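Local coordinates for beta-lactamase inhibitory protein BLIP-I (Streptomyces exfoliatus, PDB 3GMV) that inhibits beta-lactamases, probably by binding the enzyme through a concave antiparallel sheet as in the related inhibitor BLIP, at residues F3-E6 / K7-I11; F13-T16 / F17-W21; L81-Y84 / N85-A88; Q95-A98 / A99-K102. All coordinates share one frame; numbering follows the deposited sequence.

In the fold
The four contacts sit on the helical layer of a two-layer alpha/beta sandwich, in two groups. Contacts 1 and 2, centres 12 Å apart, mark the N-terminal ends of helix 5-10 and helix 17-24, and these successive helices pack where Ile11 CG2 lies 3.9 Å from Val20 CG2. Contacts 3 and 4, centres 9 Å apart, form the later pair: each ends a helix, and they meet where Thr87 CG2 comes within 3.6 Å of Leu96 CD1. The centres of contacts 1 and 3 are 32 Å apart, on opposite sides of the chain's centre. Tris(hydroxyethyl)aminomethane binds at Thr58, Trp64 and Pro113, about 12 Å from the side chain of Phe17 in contact 2.

Contact 1 (F3-E6 / K7-I11); sequences FSAE and KYEQI
Lys7 lies along the start of helix 5-10, sliding past Phe3 in the opposite direction. Its CB sits 4.0 Å from Phe3 CD1, CG passes 3.5 Å from Ser4 OG, and CD reaches the Phe3 backbone at CA; the chain then bends at its last torsion, and NZ leaves to bond the carbonyl of Ile23 in helix 17-24. Ser4 is the N-cap. Its OG is held between its own N and carbonyl carbon (chi1 73°), from where it accepts Lys7 N at 3.1 Å. Ser4 O in turn takes Tyr8 N in a nearly straight bond (169°), in the carbonyl plane. The Phe3 ring packs on the first turn: its CZ lies 3.9 Å from Tyr8 CB, while Ile11 CD1 comes up to the ring's edge, 4.3 Å from Phe3 CE1. At the exposed acids, a water donates to both Glu6 OE2 (2.9 Å) and Glu9 OE2 (2.8 Å), and Tyr72 OH also bonds Glu9 OE2. The first turn is thus capped by a hydroxyl and backed by an aromatic ring, while a bridging water probably eases the repulsion between two acids whose charged oxygens do not touch.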
loop_
_atom_site.group_PDB
_atom_site.type_symbol
_atom_site.label_atom_id
_atom_site.label_comp_id
_atom_site.label_asym_id
_atom_site.label_seq_id
_atom_site.Cartn_x
_atom_site.Cartn_y
_atom_site.Cartn_z
ATOM N N PHE A 3 -16.557 1.986 -0.885
ATOM C CA PHE A 3 -15.273 1.296 -0.938
ATOM C C PHE A 3 -14.875 0.729 0.433
ATOM O O PHE A 3 -15.316 1.251 1.467
ATOM C CB PHE A 3 -14.212 2.268 -1.434
ATOM C CG PHE A 3 -12.891 1.607 -1.731
ATOM C CD1 PHE A 3 -12.800 0.627 -2.709
ATOM C CD2 PHE A 3 -11.751 1.976 -1.044
ATOM C CE1 PHE A 3 -11.564 0.018 -2.978
ATOM C CE2 PHE A 3 -10.549 1.367 -1.306
ATOM C CZ PHE A 3 -10.463 0.402 -2.260
ATOM N N SER A 4 -14.019 -0.294 0.454
ATOM C CA SER A 4 -13.639 -0.982 1.698
ATOM C C SER A 4 -12.382 -1.799 1.489
ATOM O O SER A 4 -12.020 -2.073 0.349
ATOM C CB SER A 4 -14.754 -1.948 2.120
ATOM O OG SER A 4 -14.806 -3.102 1.292
ATOM N N ALA A 5 -11.715 -2.186 2.578
ATOM C CA ALA A 5 -10.514 -3.030 2.499
ATOM C C ALA A 5 -10.850 -4.333 1.774
ATOM O O ALA A 5 -10.048 -4.853 0.991
ATOM C CB ALA A 5 -9.985 -3.335 3.922
ATOM N N GLU A 6 -12.051 -4.859 2.030
ATOM C CA GLU A 6 -12.467 -6.068 1.334
ATOM C C GLU A 6 -12.520 -5.862 -0.180
ATOM O O GLU A 6 -12.066 -6.730 -0.927
ATOM C CB GLU A 6 -13.801 -6.613 1.895
ATOM C CG GLU A 6 -13.665 -7.157 3.320
ATOM C CD GLU A 6 -13.403 -6.071 4.398
ATOM O OE1 GLU A 6 -13.850 -4.910 4.260
ATOM O OE2 GLU A 6 -12.749 -6.406 5.417
ATOM N N LYS A 7 -13.048 -4.725 -0.642
ATOM C CA LYS A 7 -13.054 -4.441 -2.083
ATOM C C LYS A 7 -11.627 -4.321 -2.631
ATOM O O LYS A 7 -11.312 -4.814 -3.719
ATOM C CB LYS A 7 -13.889 -3.176 -2.391
ATOM C CG LYS A 7 -15.395 -3.434 -2.112
ATOM C CD LYS A 7 -16.274 -2.227 -2.131
ATOM C CE LYS A 7 -17.722 -2.730 -2.169
ATOM N NZ LYS A 7 -18.051 -3.321 -3.504
ATOM N N TYR A 8 -10.770 -3.635 -1.881
ATOM C CA TYR A 8 -9.339 -3.538 -2.217
ATOM C C TYR A 8 -8.731 -4.916 -2.481
ATOM O O TYR A 8 -8.023 -5.102 -3.461
ATOM C CB TYR A 8 -8.580 -2.840 -1.072
ATOM C CG TYR A 8 -7.095 -2.531 -1.310
ATOM C CD1 TYR A 8 -6.702 -1.446 -2.079
ATOM C CD2 TYR A 8 -6.101 -3.309 -0.711
ATOM C CE1 TYR A 8 -5.312 -1.150 -2.279
ATOM C CE2 TYR A 8 -4.741 -3.006 -0.873
ATOM C CZ TYR A 8 -4.368 -1.939 -1.659
ATOM O OH TYR A 8 -3.020 -1.630 -1.839
ATOM N N GLU A 9 -8.993 -5.872 -1.599
ATOM C CA GLU A 9 -8.468 -7.233 -1.760
ATOM C C GLU A 9 -9.071 -7.995 -2.950
ATOM O O GLU A 9 -8.399 -8.841 -3.532
ATOM C CB GLU A 9 -8.626 -8.020 -0.444
ATOM C CG GLU A 9 -7.903 -7.315 0.733
ATOM C CD GLU A 9 -8.435 -7.733 2.115
ATOM O OE1 GLU A 9 -9.243 -8.689 2.200
ATOM O OE2 GLU A 9 -8.051 -7.090 3.108
ATOM N N GLN A 10 -10.326 -7.716 -3.288
ATOM C CA GLN A 10 -10.990 -8.366 -4.411
ATOM C C GLN A 10 -10.378 -7.877 -5.734
ATOM O O GLN A 10 -10.475 -8.572 -6.750
ATOM C CB GLN A 10 -12.484 -8.031 -4.391
ATOM C CG GLN A 10 -13.209 -8.780 -3.286
ATOM C CD GLN A 10 -14.511 -8.153 -2.908
ATOM O OE1 GLN A 10 -15.147 -7.484 -3.713
ATOM N NE2 GLN A 10 -14.927 -8.373 -1.661
ATOM N N ILE A 11 -9.810 -6.669 -5.706
ATOM C CA ILE A 11 -9.203 -6.042 -6.897
ATOM C C ILE A 11 -7.828 -6.675 -7.105
ATOM O O ILE A 11 -7.052 -6.776 -6.152
ATOM C CB ILE A 11 -9.120 -4.513 -6.729
ATOM C CG1 ILE A 11 -10.542 -3.952 -6.891
ATOM C CG2 ILE A 11 -8.216 -3.875 -7.793
ATOM C CD1 ILE A 11 -10.758 -2.541 -6.289
HETATM O O HOH W 1 -9.860 -6.959 5.279
#

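Contact 2 (F13-T16 / F17-W21); sequences FGMT and FDEVW
Thr16 and Glu19 meet because Thr16 OG1 is turned between its own N and carbonyl carbon (chi1 67°), facing into the first turn of helix 17-24, while Glu19 CG stands anti to its carbonyl carbon (chi1 -82°) and sends an extended chain back toward the N-terminus. The result is a capping box. Thr16 OG1 accepts Glu19 N at 3.0 Å, and Glu19 OE1 accepts Thr16 N at 3.1 Å in a nearly straight bond (168°). That N-H arrives on the anti side of the carboxylate, tilted out of its plane. The side chains cross obliquely, Glu19 CG 3.4 Å from Thr16 OG1, so the hydroxyl that accepts Glu19 N also packs against the glutamate's methylene. Thr16 O starts the regular helical pattern by accepting Val20 N. The nearby N-terminus of the helix would probably favour the charged form of Glu19. One residue on, Val20 touches Phe55 and Phe57 of the sheet, and the backbone of Gly14 and Met15 is bonded to Leu63. Met15 crosses Glu19 at about a right angle: its CB packs 3.7 Å from Glu19 OE1 and 3.8 Å from Val20 CG2.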
loop_
_atom_site.group_PDB
_atom_site.type_symbol
_atom_site.label_atom_id
_atom_site.label_comp_id
_atom_site.label_asym_id
_atom_site.label_seq_id
_atom_site.Cartn_x
_atom_site.Cartn_y
_atom_site.Cartn_z
ATOM N N PHE A 13 -4.321 -7.690 -9.846
ATOM C CA PHE A 13 -3.524 -7.230 -10.989
ATOM C C PHE A 13 -4.001 -7.869 -12.291
ATOM O O PHE A 13 -4.377 -9.068 -12.333
ATOM C CB PHE A 13 -2.036 -7.492 -10.744
ATOM C CG PHE A 13 -1.523 -6.735 -9.540
ATOM C CD1 PHE A 13 -1.383 -5.343 -9.583
ATOM C CD2 PHE A 13 -1.276 -7.406 -8.353
ATOM C CE1 PHE A 13 -0.969 -4.642 -8.459
ATOM C CE2 PHE A 13 -0.861 -6.698 -7.221
ATOM C CZ PHE A 13 -0.709 -5.329 -7.281
ATOM N N GLY A 14 -4.000 -7.054 -13.343
ATOM C CA GLY A 14 -4.472 -7.488 -14.658
ATOM C C GLY A 14 -5.925 -7.122 -14.930
ATOM O O GLY A 14 -6.359 -7.106 -16.105
ATOM N N MET A 15 -6.712 -6.874 -13.874
ATOM C CA MET A 15 -8.112 -6.497 -14.104
ATOM C C MET A 15 -8.242 -5.246 -14.958
ATOM O O MET A 15 -7.389 -4.344 -14.930
ATOM C CB MET A 15 -8.899 -6.281 -12.811
ATOM C CG MET A 15 -9.174 -7.539 -12.037
ATOM S SD MET A 15 -10.178 -7.164 -10.612
ATOM C CE MET A 15 -10.728 -8.830 -10.109
ATOM N N THR A 16 -9.336 -5.166 -15.693
ATOM C CA THR A 16 -9.565 -3.960 -16.493
ATOM C C THR A 16 -10.002 -2.767 -15.627
ATOM O O THR A 16 -10.441 -2.920 -14.477
ATOM C CB THR A 16 -10.655 -4.162 -17.558
ATOM O OG1 THR A 16 -11.928 -4.339 -16.927
ATOM C CG2 THR A 16 -10.352 -5.377 -18.457
ATOM N N PHE A 17 -9.887 -1.572 -16.203
ATOM C CA PHE A 17 -10.426 -0.379 -15.582
ATOM C C PHE A 17 -11.890 -0.583 -15.164
ATOM O O PHE A 17 -12.279 -0.235 -14.049
ATOM C CB PHE A 17 -10.316 0.803 -16.581
ATOM C CG PHE A 17 -10.826 2.117 -16.027
ATOM C CD1 PHE A 17 -12.192 2.403 -16.034
ATOM C CD2 PHE A 17 -9.934 3.076 -15.546
ATOM C CE1 PHE A 17 -12.679 3.588 -15.527
ATOM C CE2 PHE A 17 -10.416 4.308 -15.060
ATOM C CZ PHE A 17 -11.775 4.566 -15.061
ATOM N N ASP A 18 -12.714 -1.109 -16.066
ATOM C CA ASP A 18 -14.135 -1.254 -15.758
ATOM C C ASP A 18 -14.339 -2.238 -14.608
ATOM O O ASP A 18 -15.200 -2.022 -13.739
ATOM C CB ASP A 18 -14.930 -1.705 -16.988
ATOM C CG ASP A 18 -15.105 -0.574 -18.001
ATOM O OD1 ASP A 18 -14.972 0.598 -17.577
ATOM O OD2 ASP A 18 -15.338 -0.886 -19.197
ATOM N N GLU A 19 -13.544 -3.318 -14.596
ATOM C CA GLU A 19 -13.677 -4.313 -13.533
ATOM C C GLU A 19 -13.347 -3.692 -12.178
ATOM O O GLU A 19 -14.029 -3.917 -11.174
ATOM C CB GLU A 19 -12.775 -5.537 -13.801
ATOM C CG GLU A 19 -13.487 -6.483 -14.778
ATOM C CD GLU A 19 -12.579 -7.563 -15.337
ATOM O OE1 GLU A 19 -11.344 -7.430 -15.279
ATOM O OE2 GLU A 19 -13.124 -8.575 -15.807
ATOM N N VAL A 20 -12.262 -2.937 -12.141
ATOM C CA VAL A 20 -11.863 -2.301 -10.908
ATOM C C VAL A 20 -12.866 -1.239 -10.453
ATOM O O VAL A 20 -13.195 -1.162 -9.271
ATOM C CB VAL A 20 -10.446 -1.672 -11.069
ATOM C CG1 VAL A 20 -10.109 -0.886 -9.806
ATOM C CG2 VAL A 20 -9.418 -2.796 -11.296
ATOM N N TRP A 21 -13.334 -0.407 -11.391
ATOM C CA TRP A 21 -14.357 0.610 -11.101
ATOM C C TRP A 21 -15.613 -0.049 -10.485
ATOM O O TRP A 21 -16.163 0.462 -9.493
ATOM C CB TRP A 21 -14.706 1.346 -12.403
ATOM C CG TRP A 21 -15.658 2.524 -12.272
ATOM C CD1 TRP A 21 -16.978 2.527 -12.553
ATOM C CD2 TRP A 21 -15.313 3.859 -11.906
ATOM N NE1 TRP A 21 -17.502 3.784 -12.370
ATOM C CE2 TRP A 21 -16.492 4.622 -11.968
ATOM C CE3 TRP A 21 -14.114 4.484 -11.525
ATOM C CZ2 TRP A 21 -16.523 5.979 -11.648
ATOM C CZ3 TRP A 21 -14.133 5.807 -11.216
ATOM C CH2 TRP A 21 -15.343 6.558 -11.264
#

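Contact 3 (L81-Y84 / N85-A88); sequences LSHY and NRTA
Arg86 reaches back over the end of helix 81-84 and grips Ser82 with both terminal nitrogens. NH1 and NH2 donate end-on to the one hydroxyl oxygen, Ser82 OG, at 2.8 and 2.9 Å, though with bent angles and with OG tilted slightly from the guanidinium plane. The bend at chi3 (-69°) folds the arginine back, and Ser82 O lies against one face of the guanidinium, 3.1 Å from its plane and over its centre. This oxygen makes no good bond with either NH. The partial negative charge of the carbonyl would probably still suit the cation.

The backbone bonds show the helix running out. Asn85 N donates to Leu81 O in the ordinary helical way, whereas Arg86 N and Thr87 N reach His83 O and Tyr84 O from above the carbonyl planes, the latter bond closing a type I turn from Tyr84 to Thr87.

Tyr84 O is gripped twice within the turn, by Thr87 N at 3.0 Å and by Thr87 OG1 at 2.6 Å, the hydroxyl lying in the carbonyl plane on a lone pair. Arg150 of strand 146-153 adds bonds to both oxygens, NE to Thr87 OG1 and NH2 to Tyr84 O, and so ties the turn to the sheet.

Thr87 OG1 also lies over one face of the Tyr84 ring near its rim, and Leu81 CG touches Asn85 ND2 at 3.8 Å. Altogether this is a short helix closed by a type I beta turn, fastened to strand 146-153, an outer strand of the sandwich's sheet.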
loop_
_atom_site.group_PDB
_atom_site.type_symbol
_atom_site.label_atom_id
_atom_site.label_comp_id
_atom_site.label_asym_id
_atom_site.label_seq_id
_atom_site.Cartn_x
_atom_site.Cartn_y
_atom_site.Cartn_z
ATOM N N LEU A 81 12.966 2.636 17.082
ATOM C CA LEU A 81 14.159 3.061 16.359
ATOM C C LEU A 81 15.230 1.984 16.406
ATOM O O LEU A 81 15.950 1.776 15.445
ATOM C CB LEU A 81 14.684 4.401 16.904
ATOM C CG LEU A 81 15.815 5.033 16.112
ATOM C CD1 LEU A 81 15.436 5.206 14.627
ATOM C CD2 LEU A 81 16.126 6.363 16.787
ATOM N N SER A 82 15.313 1.248 17.513
ATOM C CA SER A 82 16.284 0.150 17.606
ATOM C C SER A 82 16.086 -0.863 16.455
ATOM O O SER A 82 17.054 -1.322 15.817
ATOM C CB SER A 82 16.086 -0.560 18.953
ATOM O OG SER A 82 17.061 -1.585 19.154
ATOM N N HIS A 83 14.841 -1.235 16.199
ATOM C CA HIS A 83 14.557 -2.168 15.109
ATOM C C HIS A 83 14.992 -1.554 13.787
ATOM O O HIS A 83 15.627 -2.212 12.940
ATOM C CB HIS A 83 13.068 -2.438 14.932
ATOM C CG HIS A 83 12.390 -3.090 16.090
ATOM N ND1 HIS A 83 11.340 -2.495 16.752
ATOM C CD2 HIS A 83 12.530 -4.325 16.630
ATOM C CE1 HIS A 83 10.879 -3.321 17.675
ATOM N NE2 HIS A 83 11.581 -4.438 17.620
ATOM N N TYR A 84 14.569 -0.316 13.568
ATOM C CA TYR A 84 14.847 0.378 12.322
ATOM C C TYR A 84 16.354 0.436 12.037
ATOM O O TYR A 84 16.803 0.232 10.891
ATOM C CB TYR A 84 14.243 1.813 12.369
ATOM C CG TYR A 84 14.511 2.555 11.066
ATOM C CD1 TYR A 84 13.689 2.355 9.960
ATOM C CD2 TYR A 84 15.575 3.429 10.957
ATOM C CE1 TYR A 84 13.919 3.014 8.774
ATOM C CE2 TYR A 84 15.825 4.089 9.773
ATOM C CZ TYR A 84 15.009 3.874 8.694
ATOM O OH TYR A 84 15.271 4.525 7.522
ATOM N N ASN A 85 17.134 0.687 13.086
ATOM C CA ASN A 85 18.596 0.780 12.973
ATOM C C ASN A 85 19.279 -0.529 12.618
ATOM O O ASN A 85 20.476 -0.532 12.281
ATOM C CB ASN A 85 19.200 1.327 14.261
ATOM C CG ASN A 85 18.986 2.807 14.404
ATOM O OD1 ASN A 85 18.697 3.493 13.422
ATOM N ND2 ASN A 85 19.137 3.328 15.635
ATOM N N ARG A 86 18.519 -1.621 12.636
ATOM C CA ARG A 86 19.053 -2.899 12.203
ATOM C C ARG A 86 18.478 -3.339 10.860
ATOM O O ARG A 86 18.506 -4.534 10.503
ATOM C CB ARG A 86 18.895 -3.969 13.300
ATOM C CG ARG A 86 19.781 -3.675 14.514
ATOM C CD ARG A 86 19.677 -4.821 15.589
ATOM N NE ARG A 86 18.345 -4.823 16.206
ATOM C CZ ARG A 86 17.966 -4.053 17.226
ATOM N NH1 ARG A 86 18.826 -3.200 17.774
ATOM N NH2 ARG A 86 16.717 -4.131 17.710
ATOM N N THR A 87 18.011 -2.363 10.085
ATOM C CA THR A 87 17.656 -2.608 8.705
ATOM C C THR A 87 18.642 -1.859 7.826
ATOM O O THR A 87 19.295 -0.875 8.264
ATOM C CB THR A 87 16.211 -2.170 8.365
ATOM O OG1 THR A 87 16.072 -0.752 8.589
ATOM C CG2 THR A 87 15.207 -2.899 9.281
ATOM N N ALA A 88 18.749 -2.308 6.585
ATOM C CA ALA A 88 19.660 -1.687 5.618
ATOM C C ALA A 88 19.205 -2.088 4.223
ATOM O O ALA A 88 18.759 -3.214 4.028
ATOM C CB ALA A 88 21.118 -2.184 5.851
#

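Contact 4 (Q95-A98 / A99-K102); sequences QLWA and AVPK
Helix 93-99 ends as Val100, the first residue to leave helical angles, still donates its N to Leu96 O (2.9 Å), while Ala99 N bonds Gln95 O and, weakly, Leu96 O. From Val100 the chain turns aside and, past Pro101, lays Lys102 over the indole of Trp97.

The lysine crosses the ring obliquely. Its CB sits 3.6 Å from Trp97 CE3, CG lies above the middle of the indole, and CD makes a CH-pi contact, 3.5 Å from the centroid of the five-membered ring and only 8° off its normal. With CG anti to the backbone N (chi1 -161°), the methylenes start along the ring face, and bends at chi3 and chi4 carry NZ to the rim by Trp97 NE1 and CZ2, 3.9 Å from Trp97 NE1. Aliphatic carbons lie against both faces, since Leu96 CD2 packs on the opposite one, offset toward the rim. Val100 O meets the indole's edge in plane, 3.6 Å from Trp97 CE3, and Trp97 NE1 donates to Glu93 OE2, which probably helps fix the ring's rotation.

A bridging water spans the bend, donating to Trp97 O and accepting Lys102 N. On the buried side Leu96 and Val100 lie alongside each other, Leu96 CD1 to Val100 CG2 3.9 Å, and both rest on Phe140 of the sheet, while Trp97 and Val100 touch Cys105, whose disulfide joins it to Cys127.

Here is a helix C-terminus with its tryptophan covered by the following lysine, where a helix of the alpha/beta sandwich leads into strand 105-111.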
loop_
_atom_site.group_PDB
_atom_site.type_symbol
_atom_site.label_atom_id
_atom_site.label_comp_id
_atom_site.label_asym_id
_atom_site.label_seq_id
_atom_site.Cartn_x
_atom_site.Cartn_y
_atom_site.Cartn_z
ATOM N N GLN A 95 15.392 -11.278 6.406
ATOM C CA GLN A 95 16.156 -10.447 7.322
ATOM C C GLN A 95 15.309 -9.281 7.872
ATOM O O GLN A 95 15.371 -8.983 9.062
ATOM C CB GLN A 95 17.447 -9.953 6.661
ATOM C CG GLN A 95 18.410 -11.159 6.330
ATOM C CD GLN A 95 19.560 -10.775 5.451
ATOM O OE1 GLN A 95 19.422 -9.996 4.495
ATOM N NE2 GLN A 95 20.723 -11.368 5.734
ATOM N N LEU A 96 14.543 -8.625 7.003
ATOM C CA LEU A 96 13.703 -7.515 7.439
ATOM C C LEU A 96 12.741 -7.955 8.559
ATOM O O LEU A 96 12.670 -7.314 9.578
ATOM C CB LEU A 96 12.925 -6.933 6.253
ATOM C CG LEU A 96 11.936 -5.841 6.639
ATOM C CD1 LEU A 96 12.682 -4.584 7.255
ATOM C CD2 LEU A 96 11.052 -5.433 5.466
ATOM N N TRP A 97 12.008 -9.050 8.369
ATOM C CA TRP A 97 11.038 -9.445 9.366
ATOM C C TRP A 97 11.689 -10.143 10.584
ATOM O O TRP A 97 11.028 -10.369 11.575
ATOM C CB TRP A 97 9.902 -10.260 8.741
ATOM C CG TRP A 97 9.162 -9.521 7.636
ATOM C CD1 TRP A 97 8.873 -9.988 6.385
ATOM C CD2 TRP A 97 8.664 -8.176 7.687
ATOM N NE1 TRP A 97 8.222 -9.016 5.655
ATOM C CE2 TRP A 97 8.076 -7.900 6.439
ATOM C CE3 TRP A 97 8.642 -7.190 8.677
ATOM C CZ2 TRP A 97 7.492 -6.683 6.148
ATOM C CZ3 TRP A 97 8.060 -5.961 8.380
ATOM C CH2 TRP A 97 7.495 -5.717 7.139
ATOM N N ALA A 98 12.979 -10.461 10.503
ATOM C CA ALA A 98 13.723 -10.895 11.686
ATOM C C ALA A 98 14.156 -9.691 12.503
ATOM O O ALA A 98 14.352 -9.811 13.717
ATOM C CB ALA A 98 14.966 -11.754 11.283
ATOM N N ALA A 99 14.303 -8.531 11.847
ATOM C CA ALA A 99 14.687 -7.271 12.553
ATOM C C ALA A 99 13.500 -6.464 13.062
ATOM O O ALA A 99 13.576 -5.828 14.114
ATOM C CB ALA A 99 15.530 -6.388 11.636
ATOM N N VAL A 100 12.390 -6.498 12.328
ATOM C CA VAL A 100 11.250 -5.631 12.603
ATOM C C VAL A 100 10.047 -6.517 12.841
ATOM O O VAL A 100 9.844 -7.477 12.091
ATOM C CB VAL A 100 10.934 -4.724 11.354
ATOM C CG1 VAL A 100 9.645 -3.928 11.551
ATOM C CG2 VAL A 100 12.092 -3.754 11.065
ATOM N N PRO A 101 9.223 -6.206 13.845
ATOM C CA PRO A 101 8.042 -7.107 14.034
ATOM C C PRO A 101 6.945 -6.847 12.970
ATOM O O PRO A 101 6.333 -5.751 12.934
ATOM C CB PRO A 101 7.558 -6.774 15.452
ATOM C CG PRO A 101 8.075 -5.373 15.730
ATOM C CD PRO A 101 9.357 -5.209 14.915
ATOM N N LYS A 102 6.721 -7.834 12.098
ATOM C CA LYS A 102 5.776 -7.652 11.014
ATOM C C LYS A 102 4.369 -7.321 11.504
ATOM O O LYS A 102 3.595 -6.659 10.793
ATOM C CB LYS A 102 5.756 -8.877 10.078
ATOM C CG LYS A 102 5.149 -8.550 8.730
ATOM C CD LYS A 102 5.295 -9.711 7.748
ATOM C CE LYS A 102 4.122 -9.775 6.786
ATOM N NZ LYS A 102 4.277 -8.835 5.689
HETATM O O HOH W 2 8.208 -10.345 12.134
#